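Local structure of cadherin-related family member 2 (Mus musculus, 5CYX) at residues A[42-47]-A[75-80]; A[48-53]-A[64-69]. The protein probably acts as an intermicrovillar adhesion molecule, forming calcium-dependent heterophilic complexes with CDHR5 between adjacent microvilli and so controlling their packing on epithelial cells. All coordinates share one frame; numbering follows the deposited sequence.

Contact 1 of 2, residues A[42-47]-A[75-80]; sequences GISGPN and KITIST
Ile43 and Ile78 face each other as an antiparallel non-hydrogen-bonded pair, and their side chains lie side by side, pointing the same way, with Ile43 CG1 4.0 Å from Ile78 CG1. This is the tightly packed side of the pairing. Ile43 CG2 also reaches Ile76 CB, while Phe51 and Val53 pack on Ile43 and Met91 packs on Ile78. On the opposite face the side chains of Ser44, Thr77 and Ser79 make a polar surface, partly open to solvent. Ser44 OG sits 3.6 Å from both CB and CG2 of Thr77, and Ser79 OG gives only a weak bond, 3.3 Å long, to Gly42 O. The strands are 40-44, at the margin of its sheet, and 73-81, which pairs on its other side with 86-96 in the first cadherin repeat's Greek-key sandwich. Two hydrogen-bonded pairs, Gly42 with Ser79 and Ser44 with Thr77, close the backbone; the straightest of their bonds runs from Ser44 N to Thr77 O (2.8 Å, 165°). Past Gly45, whose positive phi of 103° suits a residue without CB, the chain leaves the strand, and Asn47 takes over. Its chi1 (-58°) sets CG beside the backbone N, and ND2 of the amide it carries donates a nearly linear bond of 2.7 Å to a lone pair of Lys75 O, an atom that lies in the plane of the Asn47 amide. A water accepts from Lys75 N and, weakly, from the same ND2.

Contact 2 of 2, residues A[48-53]-A[64-69]; sequences ASYFSV and SPLDFE. With CA (calcium ion), chain B; CA (calcium ion), chain C.
Tyr50 and Ser64 bring their backbones together at a CA-CA distance of 4.8 Å, where a 3-10 turn, 48-50, runs into strand 51-53 and segment 64-69 leaves strand 59-62 as an extended loop. The arrangement belongs to the calcium-binding end of the first cadherin repeat: the loop goes on into Asp67-Phe68-Glu69, a form of the cadherin DXE motif. Tyr50 carries most of the 48-53 side of the contact. CG lies beside the backbone N, anti to the carbonyl carbon (chi1 -82°), and from there the ring meets the loop largely with its CD1-CE1 side. CE1 comes to 3.7 Å from Pro65 O, and CD1 lies 3.9 Å from Ser64 O; both carbonyl oxygens sit at the ring edge, near its plane, where the aromatic hydrogens would present a slightly positive rim. Leu66 reaches the same side obliquely, its CD2 4.0 Å from Tyr50 CD1. Ser64 meets the turn through carbon, with CB against Ser49 O. The Tyr50 ring also stacks with that of Phe74, on which Leu66 packs too, tying the loop to the hydrophobic core. Farther along, the loop parts from the turn and supplies metal ligands. Asp67 OD1 binds the chain B calcium and accepts a weak bond from Glu69 N. Glu69, Glu18 and Asp100 are the other protein ligands of that ion. The Glu69 side chain is bent at chi2 (63°), and its carboxylate bridges two ions: OE1 lies 2.4 Å from the chain B calcium and 2.7 Å from the chain C calcium, which OE2 also binds at 2.5 Å.

Both contacts belong to the first cadherin repeat, their centres 12 Å apart. In sequence, 42-47 runs directly into 48-53, then come 64-69 and 75-80, so contact 2 falls wholly between the two halves of contact 1. Contact 1 lies in the four-stranded sheet; contact 2 sets the 3-10 turn just before strand 51-53, an outer strand of the facing three-stranded sheet, against the calcium loop. The two sheets meet where Ile43 CD1 packs 3.4 Å from Val53 CG2 and Ile76 CG2 touches Phe51 CE2. The loop of contact 2 thus runs from the packed interior, where Leu66 is buried, to calcium ligands at the junction with the second repeat, in the repeat required for binding CDHR5.

Contact 1 of 2, residues A[42-47]-A[75-80]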
loop_
_atom_site.group_PDB
_atom_site.type_symbol
_atom_site.label_atom_id
_atom_site.label_comp_id
_atom_site.label_asym_id
_atom_site.label_seq_id
_atom_site.Cartn_x
_atom_site.Cartn_y
_atom_site.Cartn_z
ATOM N N GLY A 42 1.548 -53.708 25.981
ATOM C CA GLY A 42 1.904 -53.720 24.558
ATOM C C GLY A 42 1.183 -52.635 23.785
ATOM O O GLY A 42 0.224 -52.032 24.281
ATOM N N ILE A 43 1.677 -52.364 22.585
ATOM C CA ILE A 43 1.013 -51.474 21.641
ATOM C C ILE A 43 0.846 -52.241 20.335
ATOM O O ILE A 43 1.780 -52.886 19.885
ATOM C CB ILE A 43 1.764 -50.126 21.500
ATOM C CG1 ILE A 43 1.423 -49.276 22.735
ATOM C CG2 ILE A 43 1.330 -49.343 20.261
ATOM C CD1 ILE A 43 2.212 -47.992 22.909
ATOM N N SER A 44 -0.361 -52.201 19.775
ATOM C CA SER A 44 -0.700 -52.950 18.546
ATOM C C SER A 44 -1.585 -52.113 17.617
ATOM O O SER A 44 -2.025 -50.993 17.967
ATOM C CB SER A 44 -1.421 -54.263 18.891
ATOM O OG SER A 44 -2.673 -53.980 19.513
ATOM N N GLY A 45 -1.830 -52.667 16.430
ATOM C CA GLY A 45 -2.698 -52.040 15.427
ATOM C C GLY A 45 -1.833 -51.417 14.364
ATOM O O GLY A 45 -0.603 -51.487 14.444
ATOM N N PRO A 46 -2.460 -50.794 13.359
ATOM C CA PRO A 46 -1.710 -50.356 12.172
ATOM C C PRO A 46 -0.627 -49.290 12.447
ATOM O O PRO A 46 0.365 -49.241 11.728
ATOM C CB PRO A 46 -2.806 -49.808 11.249
ATOM C CG PRO A 46 -3.929 -49.435 12.170
ATOM C CD PRO A 46 -3.893 -50.476 13.247
ATOM N N ASN A 47 -0.805 -48.479 13.493
ATOM C CA ASN A 47 0.204 -47.485 13.873
ATOM C C ASN A 47 1.180 -47.909 14.969
ATOM O O ASN A 47 1.866 -47.062 15.536
ATOM C CB ASN A 47 -0.537 -46.232 14.324
ATOM C CG ASN A 47 -1.442 -45.694 13.249
ATOM O OD1 ASN A 47 -1.017 -45.516 12.122
ATOM N ND2 ASN A 47 -2.691 -45.422 13.595
ATOM N N LYS A 75 -4.645 -43.248 15.773
ATOM C CA LYS A 75 -5.017 -44.143 16.883
ATOM C C LYS A 75 -3.985 -45.246 17.141
ATOM O O LYS A 75 -3.358 -45.795 16.201
ATOM C CB LYS A 75 -6.326 -44.894 16.580
ATOM C CG LYS A 75 -7.540 -44.040 16.644
ATOM C CD LYS A 75 -8.824 -44.840 16.347
ATOM C CE LYS A 75 -10.001 -43.870 16.149
ATOM N NZ LYS A 75 -9.939 -42.658 17.051
ATOM N N ILE A 76 -3.914 -45.647 18.401
ATOM C CA ILE A 76 -3.152 -46.831 18.774
ATOM C C ILE A 76 -4.004 -47.720 19.657
ATOM O O ILE A 76 -4.936 -47.264 20.269
ATOM C CB ILE A 76 -1.834 -46.475 19.503
ATOM C CG1 ILE A 76 -2.096 -45.504 20.658
ATOM C CG2 ILE A 76 -0.869 -45.869 18.519
ATOM C CD1 ILE A 76 -0.891 -45.237 21.552
ATOM N N THR A 77 -3.670 -48.992 19.701
ATOM C CA THR A 77 -4.280 -49.914 20.636
ATOM C C THR A 77 -3.218 -50.263 21.697
ATOM O O THR A 77 -2.114 -50.738 21.367
ATOM C CB THR A 77 -4.836 -51.170 19.902
ATOM O OG1 THR A 77 -5.842 -50.753 18.961
ATOM C CG2 THR A 77 -5.462 -52.150 20.872
ATOM N N ILE A 78 -3.562 -50.009 22.943
ATOM C CA ILE A 78 -2.772 -50.390 24.078
ATOM C C ILE A 78 -3.394 -51.618 24.732
ATOM O O ILE A 78 -4.612 -51.710 24.871
ATOM C CB ILE A 78 -2.699 -49.234 25.099
ATOM C CG1 ILE A 78 -1.939 -48.054 24.479
ATOM C CG2 ILE A 78 -1.979 -49.696 26.367
ATOM C CD1 ILE A 78 -2.260 -46.731 25.125
ATOM N N SER A 79 -2.538 -52.523 25.185
ATOM C CA SER A 79 -2.954 -53.778 25.798
ATOM C C SER A 79 -2.231 -53.997 27.117
ATOM O O SER A 79 -1.070 -53.602 27.273
ATOM C CB SER A 79 -2.637 -54.909 24.854
ATOM O OG SER A 79 -1.227 -54.989 24.662
ATOM N N THR A 80 -2.930 -54.591 28.074
ATOM C CA THR A 80 -2.338 -55.058 29.334
ATOM C C THR A 80 -2.719 -56.514 29.477
ATOM O O THR A 80 -3.832 -56.900 29.111
ATOM C CB THR A 80 -2.946 -54.375 30.576
ATOM O OG1 THR A 80 -4.375 -54.360 30.414
ATOM C CG2 THR A 80 -2.373 -52.968 30.834
HETATM O O HOH W 1 -5.555 -43.880 12.788
#

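Contact 2 of 2, residues A[48-53]-A[64-69]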
loop_
_atom_site.group_PDB
_atom_site.type_symbol
_atom_site.label_atom_id
_atom_site.label_comp_id
_atom_site.label_asym_id
_atom_site.label_seq_id
_atom_site.Cartn_x
_atom_site.Cartn_y
_atom_site.Cartn_z
ATOM N N ALA A 48 1.254 -49.207 15.272
ATOM C CA ALA A 48 2.176 -49.731 16.306
ATOM C C ALA A 48 3.619 -49.300 16.146
ATOM O O ALA A 48 4.316 -49.162 17.142
ATOM C CB ALA A 48 2.139 -51.264 16.358
ATOM N N SER A 49 4.067 -49.066 14.924
ATOM C CA SER A 49 5.495 -48.809 14.666
ATOM C C SER A 49 5.950 -47.405 15.054
ATOM O O SER A 49 7.123 -47.115 15.030
ATOM C CB SER A 49 5.824 -49.056 13.189
ATOM O OG SER A 49 5.105 -48.145 12.379
ATOM N N TYR A 50 5.021 -46.521 15.397
ATOM C CA TYR A 50 5.386 -45.250 15.965
ATOM C C TYR A 50 5.988 -45.377 17.353
ATOM O O TYR A 50 6.664 -44.442 17.808
ATOM C CB TYR A 50 4.159 -44.316 16.071
ATOM C CG TYR A 50 3.831 -43.604 14.802
ATOM C CD1 TYR A 50 4.563 -42.500 14.399
ATOM C CD2 TYR A 50 2.796 -44.038 13.988
ATOM C CE1 TYR A 50 4.266 -41.824 13.220
ATOM C CE2 TYR A 50 2.488 -43.377 12.811
ATOM C CZ TYR A 50 3.221 -42.260 12.439
ATOM O OH TYR A 50 2.889 -41.580 11.289
ATOM N N PHE A 51 5.717 -46.480 18.052
ATOM C CA PHE A 51 6.227 -46.648 19.406
ATOM C C PHE A 51 6.936 -47.957 19.647
ATOM O O PHE A 51 6.744 -48.919 18.922
ATOM C CB PHE A 51 5.106 -46.506 20.384
ATOM C CG PHE A 51 4.382 -45.189 20.265
ATOM C CD1 PHE A 51 4.999 -44.014 20.667
ATOM C CD2 PHE A 51 3.103 -45.123 19.694
ATOM C CE1 PHE A 51 4.345 -42.786 20.553
ATOM C CE2 PHE A 51 2.450 -43.908 19.561
ATOM C CZ PHE A 51 3.071 -42.728 20.004
ATOM N N SER A 52 7.786 -47.937 20.664
ATOM C CA SER A 52 8.523 -49.083 21.145
ATOM C C SER A 52 8.203 -49.157 22.620
ATOM O O SER A 52 8.514 -48.221 23.352
ATOM C CB SER A 52 10.010 -48.827 20.965
ATOM O OG SER A 52 10.784 -49.722 21.744
ATOM N N VAL A 53 7.583 -50.248 23.055
ATOM C CA VAL A 53 7.132 -50.393 24.466
ATOM C C VAL A 53 8.019 -51.365 25.246
ATOM O O VAL A 53 8.350 -52.444 24.763
ATOM C CB VAL A 53 5.711 -50.952 24.526
ATOM C CG1 VAL A 53 5.228 -51.048 25.967
ATOM C CG2 VAL A 53 4.771 -50.083 23.704
ATOM N N SER A 64 9.388 -43.858 15.570
ATOM C CA SER A 64 9.412 -43.351 14.223
ATOM C C SER A 64 9.012 -41.892 14.298
ATOM O O SER A 64 8.247 -41.549 15.154
ATOM C CB SER A 64 8.447 -44.152 13.362
ATOM O OG SER A 64 8.337 -43.560 12.089
ATOM N N PRO A 65 9.550 -41.038 13.401
ATOM C CA PRO A 65 9.325 -39.597 13.497
ATOM C C PRO A 65 7.857 -39.188 13.303
ATOM O O PRO A 65 7.173 -39.735 12.471
ATOM C CB PRO A 65 10.221 -39.022 12.376
ATOM C CG PRO A 65 11.262 -40.068 12.126
ATOM C CD PRO A 65 10.545 -41.363 12.343
ATOM N N LEU A 66 7.414 -38.250 14.132
ATOM C CA LEU A 66 6.135 -37.628 14.057
ATOM C C LEU A 66 6.225 -36.487 13.079
ATOM O O LEU A 66 7.284 -35.861 12.963
ATOM C CB LEU A 66 5.781 -37.015 15.427
ATOM C CG LEU A 66 5.533 -37.971 16.585
ATOM C CD1 LEU A 66 5.205 -37.181 17.845
ATOM C CD2 LEU A 66 4.397 -38.930 16.281
ATOM N N ASP A 67 5.113 -36.165 12.425
ATOM C CA ASP A 67 5.110 -35.123 11.413
ATOM C C ASP A 67 3.697 -34.620 11.230
ATOM O O ASP A 67 2.862 -35.270 10.602
ATOM C CB ASP A 67 5.681 -35.666 10.054
ATOM C CG ASP A 67 5.765 -34.568 8.986
ATOM O OD1 ASP A 67 5.723 -33.354 9.303
ATOM O OD2 ASP A 67 5.819 -34.888 7.816
ATOM N N PHE A 68 3.430 -33.463 11.814
ATOM C CA PHE A 68 2.138 -32.858 11.766
ATOM C C PHE A 68 1.677 -32.634 10.341
ATOM O O PHE A 68 0.505 -32.823 10.039
ATOM C CB PHE A 68 2.165 -31.507 12.468
ATOM C CG PHE A 68 0.849 -30.806 12.427
ATOM C CD1 PHE A 68 -0.159 -31.176 13.307
ATOM C CD2 PHE A 68 0.604 -29.776 11.519
ATOM C CE1 PHE A 68 -1.377 -30.509 13.295
ATOM C CE2 PHE A 68 -0.611 -29.118 11.499
ATOM C CZ PHE A 68 -1.600 -29.507 12.371
ATOM N N GLU A 69 2.603 -32.243 9.471
ATOM C CA GLU A 69 2.251 -31.924 8.089
ATOM C C GLU A 69 1.650 -33.111 7.302
ATOM O O GLU A 69 0.845 -32.875 6.385
ATOM C CB GLU A 69 3.456 -31.354 7.335
ATOM C CG GLU A 69 3.707 -29.886 7.606
ATOM C CD GLU A 69 4.055 -29.558 9.076
ATOM O OE1 GLU A 69 4.955 -30.130 9.685
ATOM O OE2 GLU A 69 3.428 -28.713 9.662
HETATM CA CA CA B . 6.829 -31.562 10.249
HETATM CA CA CA C . 5.169 -28.086 11.373
HETATM O O HOH W 2 8.047 -31.119 8.155
#